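Local atomic coordinates of CBS domain protein (Bacillus anthracis, PDB entry 3LQN), a protein that is of unknown function but carries a tandem pair of CBS domains, a module that in many relatives binds adenosine-containing ligands and has a regulatory role. Residues H38-L41 with V42-S46; G130-R134 with R135-K139; M68-D71 with G72-G75. All coordinates share one frame; numbering follows the deposited sequence.

Interaction 1: residues H38-L41 with V42-S46. With SO4 (sulfate ion), chain C.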
loop_
_atom_site.group_PDB
_atom_site.type_symbol
_atom_site.label_atom_id
_atom_site.label_comp_id
_atom_site.label_asym_id
_atom_site.label_seq_id
_atom_site.Cartn_x
_atom_site.Cartn_y
_atom_site.Cartn_z
ATOM N N HIS A 38 -7.788 -17.423 8.099
ATOM C CA HIS A 38 -7.915 -17.763 6.680
ATOM C C HIS A 38 -7.679 -16.526 5.818
ATOM O O HIS A 38 -6.888 -16.529 4.901
ATOM C CB HIS A 38 -9.330 -18.309 6.404
ATOM C CG HIS A 38 -9.557 -18.752 4.997
ATOM N ND1 HIS A 38 -10.660 -19.494 4.618
ATOM C CD2 HIS A 38 -8.808 -18.605 3.880
ATOM C CE1 HIS A 38 -10.591 -19.750 3.324
ATOM N NE2 HIS A 38 -9.480 -19.213 2.850
ATOM N N ALA A 39 -8.391 -15.442 6.125
ATOM C CA ALA A 39 -8.236 -14.235 5.330
ATOM C C ALA A 39 -6.812 -13.685 5.356
ATOM O O ALA A 39 -6.304 -13.255 4.324
ATOM C CB ALA A 39 -9.255 -13.174 5.779
ATOM N N LEU A 40 -6.174 -13.663 6.538
ATOM C CA LEU A 40 -4.836 -13.083 6.634
ATOM C C LEU A 40 -3.851 -13.947 5.848
ATOM O O LEU A 40 -2.942 -13.440 5.169
ATOM C CB LEU A 40 -4.424 -12.944 8.111
ATOM C CG LEU A 40 -3.070 -12.250 8.271
ATOM C CD1 LEU A 40 -3.147 -10.729 7.851
ATOM C CD2 LEU A 40 -2.687 -12.326 9.763
ATOM N N LEU A 41 -4.053 -15.268 5.883
ATOM C CA LEU A 41 -3.160 -16.121 5.113
ATOM C C LEU A 41 -3.311 -15.907 3.594
ATOM O O LEU A 41 -2.326 -15.903 2.849
ATOM C CB LEU A 41 -3.427 -17.603 5.497
ATOM C CG LEU A 41 -2.418 -18.642 5.031
ATOM C CD1 LEU A 41 -1.032 -18.377 5.578
ATOM C CD2 LEU A 41 -2.915 -20.045 5.476
ATOM N N VAL A 42 -4.545 -15.730 3.150
ATOM C CA VAL A 42 -4.821 -15.505 1.746
ATOM C C VAL A 42 -4.170 -14.184 1.314
ATOM O O VAL A 42 -3.505 -14.149 0.253
ATOM C CB VAL A 42 -6.324 -15.491 1.461
ATOM C CG1 VAL A 42 -6.650 -14.950 0.004
ATOM C CG2 VAL A 42 -6.934 -16.906 1.649
ATOM N N LEU A 43 -4.314 -13.146 2.154
ATOM C CA LEU A 43 -3.658 -11.841 1.895
ATOM C C LEU A 43 -2.151 -11.987 1.781
ATOM O O LEU A 43 -1.529 -11.542 0.820
ATOM C CB LEU A 43 -4.019 -10.799 2.998
ATOM C CG LEU A 43 -5.373 -10.203 2.747
ATOM C CD1 LEU A 43 -5.846 -9.717 4.097
ATOM C CD2 LEU A 43 -5.164 -9.005 1.748
ATOM N N VAL A 44 -1.551 -12.670 2.747
ATOM C CA VAL A 44 -0.100 -12.766 2.754
ATOM C C VAL A 44 0.404 -13.627 1.613
ATOM O O VAL A 44 1.425 -13.301 0.976
ATOM C CB VAL A 44 0.422 -13.319 4.098
ATOM C CG1 VAL A 44 1.979 -13.570 4.073
ATOM C CG2 VAL A 44 0.055 -12.373 5.261
ATOM N N LYS A 45 -0.260 -14.767 1.397
ATOM C CA LYS A 45 0.145 -15.700 0.340
ATOM C C LYS A 45 0.008 -15.102 -1.050
ATOM O O LYS A 45 0.838 -15.385 -1.936
ATOM C CB LYS A 45 -0.594 -17.033 0.432
ATOM C CG LYS A 45 -0.096 -17.903 1.593
ATOM C CD LYS A 45 -0.802 -19.282 1.587
ATOM C CE LYS A 45 -0.364 -20.075 0.381
ATOM N NZ LYS A 45 -1.198 -21.298 0.205
ATOM N N SER A 46 -0.980 -14.231 -1.227
ATOM C CA SER A 46 -1.251 -13.654 -2.540
ATOM C C SER A 46 -0.338 -12.471 -2.846
ATOM O O SER A 46 -0.056 -12.194 -3.990
ATOM C CB SER A 46 -2.709 -13.219 -2.638
ATOM O OG SER A 46 -2.955 -12.031 -1.945
HETATM S S SO4 C . -12.694 -20.571 7.619
HETATM O O1 SO4 C . -14.150 -20.741 7.745
HETATM O O2 SO4 C . -12.242 -21.641 6.739
HETATM O O3 SO4 C . -12.528 -19.340 6.913
HETATM O O4 SO4 C . -12.054 -20.586 8.892
#
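H38 and V42, one turn apart on helix 36-46, meet twice. The amide of V42 gives its N-H to the carbonyl oxygen of H38 (N to O 3.0 Å), and its CG2 methyl lies at the edge of the imidazole ring, 3.4 Å from CD2 of H38 and 3.6 Å from NE2. The ring reaches this methyl because CG of H38 is anti to its backbone N (chi1 -177°), which leans the imidazole along the helix towards V42. On the other side of CG, ND1 of H38 donates to O3 of a sulfate ion, probably from the crystallisation liquor, at 3.0 Å with an N-H...O angle of 146°, and makes a weak, longer bond to O2. G35 N also donates to this sulfate.

Three more i to i+4 bonds continue the helix: L43 N to A39 O, V44 N to L40 O, and K45 N to L41 O at 2.8 Å. S46 N bonds V42 O, and S46 OG is hydrogen-bonded with Y48 N. CD of K45 lies 3.9 Å from CG of L41, and CG2 of V44 3.2 Å from the oxygen of L40. L41 and K45 both pack on L74 of the second subunit. The carbonyls of H38 to L41 are thus satisfied within the helix, while L40 and L43 pack on T66 and I69 of helix 66-72. The sulfate bond is consistent with a proton on ND1; the anion would probably favour the protonated ring.

Interaction 2: residues G130-R134 with R135-K139. With SO4 (sulfate ion), chain G; SO4 (sulfate ion), chain D.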
loop_
_atom_site.group_PDB
_atom_site.type_symbol
_atom_site.label_atom_id
_atom_site.label_comp_id
_atom_site.label_asym_id
_atom_site.label_seq_id
_atom_site.Cartn_x
_atom_site.Cartn_y
_atom_site.Cartn_z
ATOM N N GLY A 130 -12.559 -6.962 -11.504
ATOM C CA GLY A 130 -11.143 -6.712 -11.367
ATOM C C GLY A 130 -10.802 -5.594 -10.374
ATOM O O GLY A 130 -11.672 -5.001 -9.723
ATOM N N ILE A 131 -9.522 -5.246 -10.320
ATOM C CA ILE A 131 -9.116 -4.146 -9.433
ATOM C C ILE A 131 -8.270 -3.166 -10.235
ATOM O O ILE A 131 -7.533 -3.551 -11.173
ATOM C CB ILE A 131 -8.366 -4.662 -8.180
ATOM C CG1 ILE A 131 -7.039 -5.307 -8.571
ATOM C CG2 ILE A 131 -9.221 -5.637 -7.405
ATOM C CD1 ILE A 131 -5.983 -5.173 -7.448
ATOM N N LEU A 132 -8.353 -1.891 -9.883
ATOM C CA LEU A 132 -7.581 -0.878 -10.586
ATOM C C LEU A 132 -6.654 -0.186 -9.590
ATOM O O LEU A 132 -7.112 0.467 -8.666
ATOM C CB LEU A 132 -8.504 0.113 -11.290
ATOM C CG LEU A 132 -8.033 1.381 -11.984
ATOM C CD1 LEU A 132 -7.463 1.102 -13.349
ATOM C CD2 LEU A 132 -9.243 2.220 -12.100
ATOM N N THR A 133 -5.353 -0.338 -9.809
ATOM C CA THR A 133 -4.328 0.120 -8.876
ATOM C C THR A 133 -3.810 1.479 -9.276
ATOM O O THR A 133 -3.914 1.950 -10.425
ATOM C CB THR A 133 -3.097 -0.751 -8.940
ATOM O OG1 THR A 133 -2.561 -0.619 -10.261
ATOM C CG2 THR A 133 -3.460 -2.189 -8.675
ATOM N N ARG A 134 -3.122 2.096 -8.322
ATOM C CA ARG A 134 -2.411 3.310 -8.619
ATOM C C ARG A 134 -1.322 3.121 -9.637
ATOM O O ARG A 134 -1.114 3.989 -10.467
ATOM C CB ARG A 134 -1.766 3.882 -7.347
ATOM C CG ARG A 134 -2.787 4.428 -6.436
ATOM C CD ARG A 134 -2.083 4.874 -5.206
ATOM N NE ARG A 134 -2.902 5.805 -4.472
ATOM C CZ ARG A 134 -2.650 6.127 -3.222
ATOM N NH1 ARG A 134 -1.613 5.569 -2.627
ATOM N NH2 ARG A 134 -3.436 6.973 -2.590
ATOM N N ARG A 135 -0.600 2.011 -9.580
ATOM C CA ARG A 135 0.497 1.832 -10.530
ATOM C C ARG A 135 0.045 1.980 -11.974
ATOM O O ARG A 135 0.664 2.699 -12.742
ATOM C CB ARG A 135 1.208 0.500 -10.326
ATOM C CG ARG A 135 2.278 0.265 -11.357
ATOM C CD ARG A 135 3.128 -0.936 -11.009
ATOM N NE ARG A 135 4.278 -1.020 -11.898
ATOM C CZ ARG A 135 4.238 -1.511 -13.131
ATOM N NH1 ARG A 135 3.100 -1.969 -13.637
ATOM N NH2 ARG A 135 5.340 -1.540 -13.858
ATOM N N ALA A 136 -1.060 1.320 -12.336
ATOM C CA ALA A 136 -1.552 1.396 -13.678
ATOM C C ALA A 136 -1.825 2.857 -14.099
ATOM O O ALA A 136 -1.473 3.278 -15.195
ATOM C CB ALA A 136 -2.847 0.494 -13.849
ATOM N N ILE A 137 -2.458 3.637 -13.228
ATOM C CA ILE A 137 -2.658 5.049 -13.563
ATOM C C ILE A 137 -1.335 5.823 -13.745
ATOM O O ILE A 137 -1.182 6.655 -14.664
ATOM C CB ILE A 137 -3.593 5.739 -12.545
ATOM C CG1 ILE A 137 -5.050 5.419 -12.883
ATOM C CG2 ILE A 137 -3.444 7.231 -12.634
ATOM C CD1 ILE A 137 -5.537 4.117 -12.388
ATOM N N LEU A 138 -0.366 5.513 -12.897
ATOM C CA LEU A 138 0.903 6.226 -12.886
ATOM C C LEU A 138 1.763 5.796 -14.059
ATOM O O LEU A 138 2.503 6.592 -14.621
ATOM C CB LEU A 138 1.655 5.990 -11.566
ATOM C CG LEU A 138 1.132 6.734 -10.337
ATOM C CD1 LEU A 138 1.515 5.989 -9.023
ATOM C CD2 LEU A 138 1.599 8.162 -10.294
ATOM N N LYS A 139 1.651 4.534 -14.434
ATOM C CA LYS A 139 2.493 4.012 -15.486
ATOM C C LYS A 139 2.052 4.703 -16.781
ATOM O O LYS A 139 2.873 5.153 -17.576
ATOM C CB LYS A 139 2.348 2.494 -15.524
ATOM C CG LYS A 139 3.279 1.786 -16.468
ATOM C CD LYS A 139 2.919 0.322 -16.576
ATOM C CE LYS A 139 2.779 -0.084 -18.041
ATOM N NZ LYS A 139 2.038 -1.367 -18.207
HETATM S S SO4 G . 4.555 -3.197 -17.007
HETATM O O1 SO4 G . 3.936 -2.861 -18.286
HETATM O O2 SO4 G . 5.079 -4.556 -17.090
HETATM O O3 SO4 G . 5.655 -2.274 -16.734
HETATM O O4 SO4 G . 3.561 -3.116 -15.936
HETATM S S SO4 D . -0.702 -3.045 -12.468
HETATM O O1 SO4 D . -2.029 -2.881 -13.050
HETATM O O2 SO4 D . -0.177 -4.363 -12.819
HETATM O O3 SO4 D . 0.205 -2.040 -13.029
HETATM O O4 SO4 D . -0.811 -2.923 -11.012
#
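T133 is the N-cap at the junction of strand 128-133 and helix 134-144 in the second CBS domain, where the chain turns from sheet to helix. OG1 of T133 accepts the N-H of A136 at 3.2 Å in a nearly straight bond (175°). The hydroxyl takes up the position between the backbone N and the carbonyl carbon (chi1 63°), which aims it at the helix start, and it donates a hydrogen bond to O4 of a sulfate ion at 3.0 Å. One turn on, L138 N bonds to R134 O.

R135, in one of two conformers and so less certainly, extends from CG to NE and meets two sulfates with its guanidinium edge. NH1 reaches O3 of the sulfate held by T133, and O4 of the second sulfate at 2.6 Å; NH2 bonds O3 of that second ion. K139, poorly ordered, approaches the second sulfate too. NE of R135 forms a salt bridge with D115 of the second subunit, whereas R134 NE bonds T113 O. On the buried side one of two L132 conformers crosses I137 at about a right angle, their CD1 methyls 3.7 Å apart; CD1 of I137 also lies 3.3 Å from T133 O.

Both sulfates are probably from the crystallisation liquor. The first sits at the helix N-terminus beside a hydroxyl, the second between basic side chains, settings that would favour anions and are consistent with a site for phosphate groups.

Interaction 3: residues M68-D71 with G72-G75. With GOL (glycerol), chain L.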
loop_
_atom_site.group_PDB
_atom_site.type_symbol
_atom_site.label_atom_id
_atom_site.label_comp_id
_atom_site.label_asym_id
_atom_site.label_seq_id
_atom_site.Cartn_x
_atom_site.Cartn_y
_atom_site.Cartn_z
ATOM N N MET A 68 -6.636 -3.749 8.090
ATOM C CA MET A 68 -7.931 -3.846 8.771
ATOM C C MET A 68 -7.880 -5.011 9.776
ATOM O O MET A 68 -8.337 -4.906 10.907
ATOM C CB MET A 68 -9.100 -4.104 7.816
ATOM C CG MET A 68 -9.435 -2.923 6.952
ATOM S SD MET A 68 -10.649 -3.429 5.740
ATOM C CE MET A 68 -10.140 -2.405 4.378
ATOM N N ILE A 69 -7.241 -6.074 9.332
ATOM C CA ILE A 69 -7.083 -7.231 10.212
ATOM C C ILE A 69 -6.253 -6.948 11.447
ATOM O O ILE A 69 -6.690 -7.251 12.584
ATOM C CB ILE A 69 -6.530 -8.429 9.439
ATOM C CG1 ILE A 69 -7.585 -8.852 8.380
ATOM C CG2 ILE A 69 -6.285 -9.611 10.439
ATOM C CD1 ILE A 69 -7.090 -10.093 7.487
ATOM N N LEU A 70 -5.062 -6.388 11.240
ATOM C CA LEU A 70 -4.173 -6.084 12.378
ATOM C C LEU A 70 -4.801 -4.989 13.301
ATOM O O LEU A 70 -4.740 -5.096 14.511
ATOM C CB LEU A 70 -2.800 -5.645 11.877
ATOM C CG LEU A 70 -2.117 -6.747 11.045
ATOM C CD1 LEU A 70 -0.781 -6.178 10.480
ATOM C CD2 LEU A 70 -1.898 -8.011 11.915
ATOM N N ASP A 71 -5.481 -4.013 12.709
ATOM C CA ASP A 71 -6.159 -2.965 13.523
ATOM C C ASP A 71 -7.225 -3.624 14.409
ATOM O O ASP A 71 -7.509 -3.191 15.532
ATOM C CB ASP A 71 -6.866 -1.955 12.607
ATOM C CG ASP A 71 -5.902 -0.966 11.979
ATOM O OD1 ASP A 71 -4.727 -0.996 12.357
ATOM O OD2 ASP A 71 -6.304 -0.183 11.110
ATOM N N GLY A 72 -7.809 -4.674 13.887
ATOM C CA GLY A 72 -8.874 -5.388 14.548
ATOM C C GLY A 72 -8.379 -6.151 15.744
ATOM O O GLY A 72 -9.178 -6.513 16.578
ATOM N N ILE A 73 -7.077 -6.421 15.818
ATOM C CA ILE A 73 -6.513 -7.109 16.968
ATOM C C ILE A 73 -5.423 -6.259 17.665
ATOM O O ILE A 73 -4.514 -6.779 18.298
ATOM C CB ILE A 73 -5.931 -8.488 16.605
ATOM C CG1 ILE A 73 -4.948 -8.377 15.459
ATOM C CG2 ILE A 73 -7.041 -9.461 16.220
ATOM C CD1 ILE A 73 -4.157 -9.645 15.212
ATOM N N LEU A 74 -5.553 -4.949 17.553
ATOM C CA LEU A 74 -4.562 -4.052 18.148
ATOM C C LEU A 74 -4.832 -3.944 19.668
ATOM O O LEU A 74 -5.801 -3.319 20.096
ATOM C CB LEU A 74 -4.628 -2.679 17.526
ATOM C CG LEU A 74 -3.742 -1.602 18.191
ATOM C CD1 LEU A 74 -2.282 -2.025 18.139
ATOM C CD2 LEU A 74 -3.912 -0.252 17.586
ATOM N N GLY A 75 -3.952 -4.532 20.463
ATOM C CA GLY A 75 -4.085 -4.439 21.900
ATOM C C GLY A 75 -3.351 -3.192 22.389
ATOM O O GLY A 75 -2.725 -2.435 21.619
HETATM C C1 GOL L . -10.545 -3.518 18.026
HETATM O O1 GOL L . -10.667 -4.489 19.066
HETATM C C2 GOL L . -9.104 -3.000 17.939
HETATM O O2 GOL L . -8.500 -3.203 19.214
HETATM C C3 GOL L . -9.104 -1.514 17.518
HETATM O O3 GOL L . -8.705 -1.133 16.181
#
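I73 folds back on L70 where helix 66-72 of the first CBS domain runs out into a loop. From CB of I73, 4.2 Å from the carbonyl oxygen of L70, the chain steps to CG1, placed between the backbone N and the carbonyl carbon (chi1 53°). That torsion tucks CG1 under the last turn, 3.4 Å from L70 O and 3.5 Å from I69 O. At the tip, CD1 of I73 makes a looser apolar contact with CD2 of L70. I79 and F81 also touch this side chain, and F81 touches L70 too.

The backbone bonds change register here. G72 N is shared weakly between M68 O and I69 O, and I73 N bonds L70 O at 3.0 Å in an i to i+3 step, with only a weak, long link to I69 O. D71 packs on V44 of the second subunit. Beyond the turn, a glycerol, probably from the crystallisation liquor, donates from its hydroxyl O2 to the carbonyl oxygen of L74 at 2.8 Å.

How the interactions relate
Interactions 1 and 3 belong to the first CBS domain and touch directly: CD1 of I69 packs 3.6 Å from CD1 of L43, so helices 36-46 and 66-72 share a buried side. The same two helical regions meet again across the dimer. Interaction 2 lies in the second CBS domain, about 21 Å from interaction 1 and 27 Å from interaction 3 between centres, and has its own subunit contacts. Interactions 1 and 2 have buried apolar residues and a more open polar rim; in interaction 3 the exposed residues are D71 and the apolar L74. Regular i to i+4 bonding marks 38-46, side-chain capping with anion binding marks 130-139, and mostly weak bonds, with one i to i+3 bond of ordinary length, mark 68-75.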